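Local atomic coordinates of apical membrane antigen 1 (Babesia divergens, PDB entry 4APM), a protein that probably takes part in host-cell invasion at the moving junction, as a surface antigen of the apicomplexan parasite membrane. Residues A[147-152]-A[202-207]. Residues are numbered along the deposited sequence; the frame is centred on the assembly and turned at random.
Sequences RYPFVY and LYYGSS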
ATOM      1  N   ARG A 147     -20.275   3.393   9.907  1.00 30.01           N
ATOM      2  CA  ARG A 147     -19.374   2.536  10.686  1.00 30.73           C
ATOM      3  C   ARG A 147     -18.042   3.228  10.928  1.00 28.35           C
ATOM      4  O   ARG A 147     -17.619   4.055  10.139  1.00 29.47           O
ATOM      5  CB  ARG A 147     -19.155   1.189   9.995  1.00 28.59           C
ATOM      6  CG  ARG A 147     -20.413   0.324   9.826  1.00 28.79           C
ATOM      7  CD  ARG A 147     -21.003  -0.136  11.156  1.00 29.99           C
ATOM      8  NE  ARG A 147     -22.139  -1.019  10.917  1.00 28.49           N
ATOM      9  CZ  ARG A 147     -23.416  -0.618  10.876  1.00 32.69           C
ATOM     10  NH1 ARG A 147     -23.753   0.648  11.126  1.00 26.78           N
ATOM     11  NH2 ARG A 147     -24.367  -1.488  10.586  1.00 33.18           N
ATOM     12  N   TYR A 148     -17.407   2.921  12.053  1.00 29.01           N
ATOM     13  CA  TYR A 148     -16.155   3.580  12.432  1.00 28.65           C
ATOM     14  C   TYR A 148     -14.983   2.829  11.782  1.00 28.90           C
ATOM     15  O   TYR A 148     -15.132   1.652  11.427  1.00 24.92           O
ATOM     16  CB  TYR A 148     -16.008   3.544  13.948  1.00 32.40           C
ATOM     17  CG  TYR A 148     -17.059   4.314  14.708  1.00 36.32           C
ATOM     18  CD1 TYR A 148     -16.925   5.678  14.906  1.00 39.72           C
ATOM     19  CD2 TYR A 148     -18.153   3.665  15.292  1.00 40.30           C
ATOM     20  CE1 TYR A 148     -17.855   6.390  15.627  1.00 42.11           C
ATOM     21  CE2 TYR A 148     -19.110   4.375  15.995  1.00 40.54           C
ATOM     22  CZ  TYR A 148     -18.945   5.740  16.162  1.00 45.06           C
ATOM     23  OH  TYR A 148     -19.849   6.476  16.879  1.00 49.65           O
ATOM     24  N   PRO A 149     -13.803   3.484  11.664  1.00 26.38           N
ATOM     25  CA  PRO A 149     -12.615   2.737  11.246  1.00 25.16           C
ATOM     26  C   PRO A 149     -12.046   1.861  12.378  1.00 26.15           C
ATOM     27  O   PRO A 149     -12.385   2.053  13.555  1.00 24.66           O
ATOM     28  CB  PRO A 149     -11.619   3.826  10.858  1.00 24.37           C
ATOM     29  CG  PRO A 149     -12.150   5.112  11.412  1.00 27.79           C
ATOM     30  CD  PRO A 149     -13.478   4.862  12.074  1.00 26.95           C
ATOM     31  N   PHE A 150     -11.215   0.890  12.008  1.00 24.39           N
ATOM     32  CA  PHE A 150     -10.434   0.113  12.963  1.00 23.26           C
ATOM     33  C   PHE A 150      -8.914   0.284  12.723  1.00 23.48           C
ATOM     34  O   PHE A 150      -8.486   0.738  11.672  1.00 26.56           O
ATOM     35  CB  PHE A 150     -10.817  -1.351  12.844  1.00 22.94           C
ATOM     36  CG  PHE A 150     -10.240  -2.027  11.624  1.00 25.13           C
ATOM     37  CD1 PHE A 150     -10.929  -2.005  10.413  1.00 23.21           C
ATOM     38  CD2 PHE A 150      -8.978  -2.645  11.675  1.00 24.75           C
ATOM     39  CE1 PHE A 150     -10.412  -2.621   9.294  1.00 23.13           C
ATOM     40  CE2 PHE A 150      -8.444  -3.238  10.546  1.00 25.36           C
ATOM     41  CZ  PHE A 150      -9.168  -3.235   9.358  1.00 28.10           C
ATOM     42  N   VAL A 151      -8.097  -0.065  13.709  1.00 25.47           N
ATOM     43  CA  VAL A 151      -6.668  -0.239  13.489  1.00 21.23           C
ATOM     44  C   VAL A 151      -6.351  -1.538  14.167  1.00 21.32           C
ATOM     45  O   VAL A 151      -6.734  -1.732  15.315  1.00 22.46           O
ATOM     46  CB  VAL A 151      -5.864   0.877  14.172  1.00 23.85           C
ATOM     47  CG1 VAL A 151      -4.361   0.626  13.996  1.00 21.65           C
ATOM     48  CG2 VAL A 151      -6.266   2.257  13.620  1.00 20.77           C
ATOM     49  N   TYR A 152      -5.803  -2.500  13.438  1.00 20.76           N
ATOM     50  CA  TYR A 152      -5.450  -3.747  14.079  1.00 23.20           C
ATOM     51  C   TYR A 152      -3.939  -3.728  14.344  1.00 24.43           C
ATOM     52  O   TYR A 152      -3.155  -3.498  13.426  1.00 26.39           O
ATOM     53  CB  TYR A 152      -5.826  -4.966  13.219  1.00 23.86           C
ATOM     54  CG  TYR A 152      -5.340  -6.278  13.834  1.00 27.07           C
ATOM     55  CD1 TYR A 152      -5.921  -6.786  14.994  1.00 26.93           C
ATOM     56  CD2 TYR A 152      -4.252  -6.947  13.317  1.00 27.34           C
ATOM     57  CE1 TYR A 152      -5.498  -7.965  15.561  1.00 24.71           C
ATOM     58  CE2 TYR A 152      -3.830  -8.139  13.863  1.00 29.76           C
ATOM     59  CZ  TYR A 152      -4.458  -8.641  14.990  1.00 30.00           C
ATOM     60  OH  TYR A 152      -3.989  -9.806  15.567  1.00 27.71           O
ATOM     61  N   LEU A 202       0.881  -2.274  12.261  1.00 26.40           N
ATOM     62  CA  LEU A 202      -0.459  -1.713  12.396  1.00 23.55           C
ATOM     63  C   LEU A 202      -1.182  -1.704  11.049  1.00 25.66           C
ATOM     64  O   LEU A 202      -0.576  -1.435   9.994  1.00 24.71           O
ATOM     65  CB  LEU A 202      -0.386  -0.292  12.966  1.00 22.46           C
ATOM     66  CG  LEU A 202      -0.493  -0.061  14.482  1.00 26.83           C
ATOM     67  CD1 LEU A 202       0.210  -1.122  15.331  1.00 26.14           C
ATOM     68  CD2 LEU A 202      -0.037   1.334  14.885  1.00 24.88           C
ATOM     69  N   TYR A 203      -2.485  -2.007  11.086  1.00 24.36           N
ATOM     70  CA  TYR A 203      -3.331  -1.993   9.895  1.00 22.54           C
ATOM     71  C   TYR A 203      -4.502  -1.056  10.136  1.00 21.99           C
ATOM     72  O   TYR A 203      -5.355  -1.344  10.970  1.00 21.26           O
ATOM     73  CB  TYR A 203      -3.900  -3.379   9.642  1.00 23.50           C
ATOM     74  CG  TYR A 203      -2.882  -4.429   9.331  1.00 25.74           C
ATOM     75  CD1 TYR A 203      -2.066  -4.962  10.329  1.00 19.61           C
ATOM     76  CD2 TYR A 203      -2.755  -4.913   8.033  1.00 26.84           C
ATOM     77  CE1 TYR A 203      -1.137  -5.910  10.036  1.00 21.49           C
ATOM     78  CE2 TYR A 203      -1.856  -5.893   7.733  1.00 25.24           C
ATOM     79  CZ  TYR A 203      -1.050  -6.390   8.747  1.00 26.31           C
ATOM     80  OH  TYR A 203      -0.133  -7.349   8.427  1.00 29.28           O
ATOM     81  N   TYR A 204      -4.537   0.056   9.414  1.00 21.37           N
ATOM     82  CA  TYR A 204      -5.697   0.962   9.422  1.00 21.11           C
ATOM     83  C   TYR A 204      -6.662   0.529   8.323  1.00 23.13           C
ATOM     84  O   TYR A 204      -6.265   0.314   7.179  1.00 24.16           O
ATOM     85  CB  TYR A 204      -5.235   2.398   9.156  1.00 20.97           C
ATOM     86  CG  TYR A 204      -6.304   3.468   9.321  1.00 20.48           C
ATOM     87  CD1 TYR A 204      -7.229   3.729   8.307  1.00 19.90           C
ATOM     88  CD2 TYR A 204      -6.359   4.244  10.473  1.00 22.26           C
ATOM     89  CE1 TYR A 204      -8.191   4.727   8.456  1.00 23.98           C
ATOM     90  CE2 TYR A 204      -7.331   5.228  10.646  1.00 23.71           C
ATOM     91  CZ  TYR A 204      -8.244   5.461   9.635  1.00 22.83           C
ATOM     92  OH  TYR A 204      -9.185   6.424   9.781  1.00 25.26           O
ATOM     93  N   GLY A 205      -7.941   0.436   8.639  1.00 26.54           N
ATOM     94  CA  GLY A 205      -8.881   0.094   7.593  1.00 23.99           C
ATOM     95  C   GLY A 205     -10.294   0.445   7.941  1.00 27.62           C
ATOM     96  O   GLY A 205     -10.576   0.985   9.021  1.00 27.58           O
ATOM     97  N   SER A 206     -11.193   0.073   7.038  1.00 24.19           N
ATOM     98  CA  SER A 206     -12.581   0.339   7.194  1.00 24.14           C
ATOM     99  C   SER A 206     -13.270  -0.998   7.352  1.00 22.96           C
ATOM    100  O   SER A 206     -12.694  -2.029   7.057  1.00 22.23           O
ATOM    101  CB  SER A 206     -13.103   1.044   5.933  1.00 22.74           C
ATOM    102  OG  SER A 206     -13.558   0.089   5.001  1.00 22.42           O
ATOM    103  N   SER A 207     -14.549  -0.971   7.685  1.00 25.09           N
ATOM    104  CA  SER A 207     -15.302  -2.205   7.894  1.00 25.40           C
ATOM    105  C   SER A 207     -15.574  -2.956   6.587  1.00 27.02           C
ATOM    106  O   SER A 207     -16.119  -4.043   6.603  1.00 29.34           O
ATOM    107  CB  SER A 207     -16.602  -1.890   8.589  1.00 26.87           C
ATOM    108  OG  SER A 207     -17.458  -1.184   7.704  1.00 33.85           O
TER
HETATM  109  O   HOH W   1     -15.378   1.023   8.843  1.00 36.04           O
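Arg-147 lays its CB against Ser-207 OG at 3.7 Å, then bends at chi2 and carries its guanidinium away, where NE hydrogen-bonds to Gly-134 O and NH1 to Thr-144 O. One residue on, a water donates to Tyr-148 O; it also lies very close to Ser-207 N, too close for that half of the bridge to be more than doubtful. Pro-149 lies alongside the phenol of Tyr-204, pointing the same way, with its CG 3.6 Å from Tyr-204 OH.

At Phe-150 the antiparallel pairing proper begins. Two backbone hydrogen bonds join it to Gly-205, Phe-150 N to Gly-205 O and Gly-205 N to Phe-150 O, each 3.1 Å long. Phe-150 CG sits between the backbone N and the carbonyl carbon (chi1 75°), which folds the ring across the neighbouring strand. There it occupies the place where a CB at residue 205 would project, with Phe-150 CZ 3.8 Å from Gly-205 CA. Gly-205 N lies over one face of this ring, toward the rim, while Ser-206 O meets its edge, 3.2 Å from Phe-150 CE1. The far side of the sheet receives Val-151, whose CG2 touches Tyr-204 CD2 at 3.7 Å and whose CG1 reaches Leu-202 CG. Val-151 and Tyr-204 form the non-hydrogen-bonded pair. Separately, Val-151 CA makes a CA-H...O contact with Tyr-203 O at 3.0 Å. Tyr-152 closes a second hydrogen-bonded pair with Tyr-203, and Tyr-203 CD1 lies at the edge of the Tyr-152 ring, near its plane, next to Tyr-152 CD2.

Strands 150-153 and 202-205 thus pair inside a five-stranded antiparallel sheet, from which Phe-150 and Tyr-152 pack on helix 125-134, an arrangement consistent with the PAN-like core of an AMA1 domain.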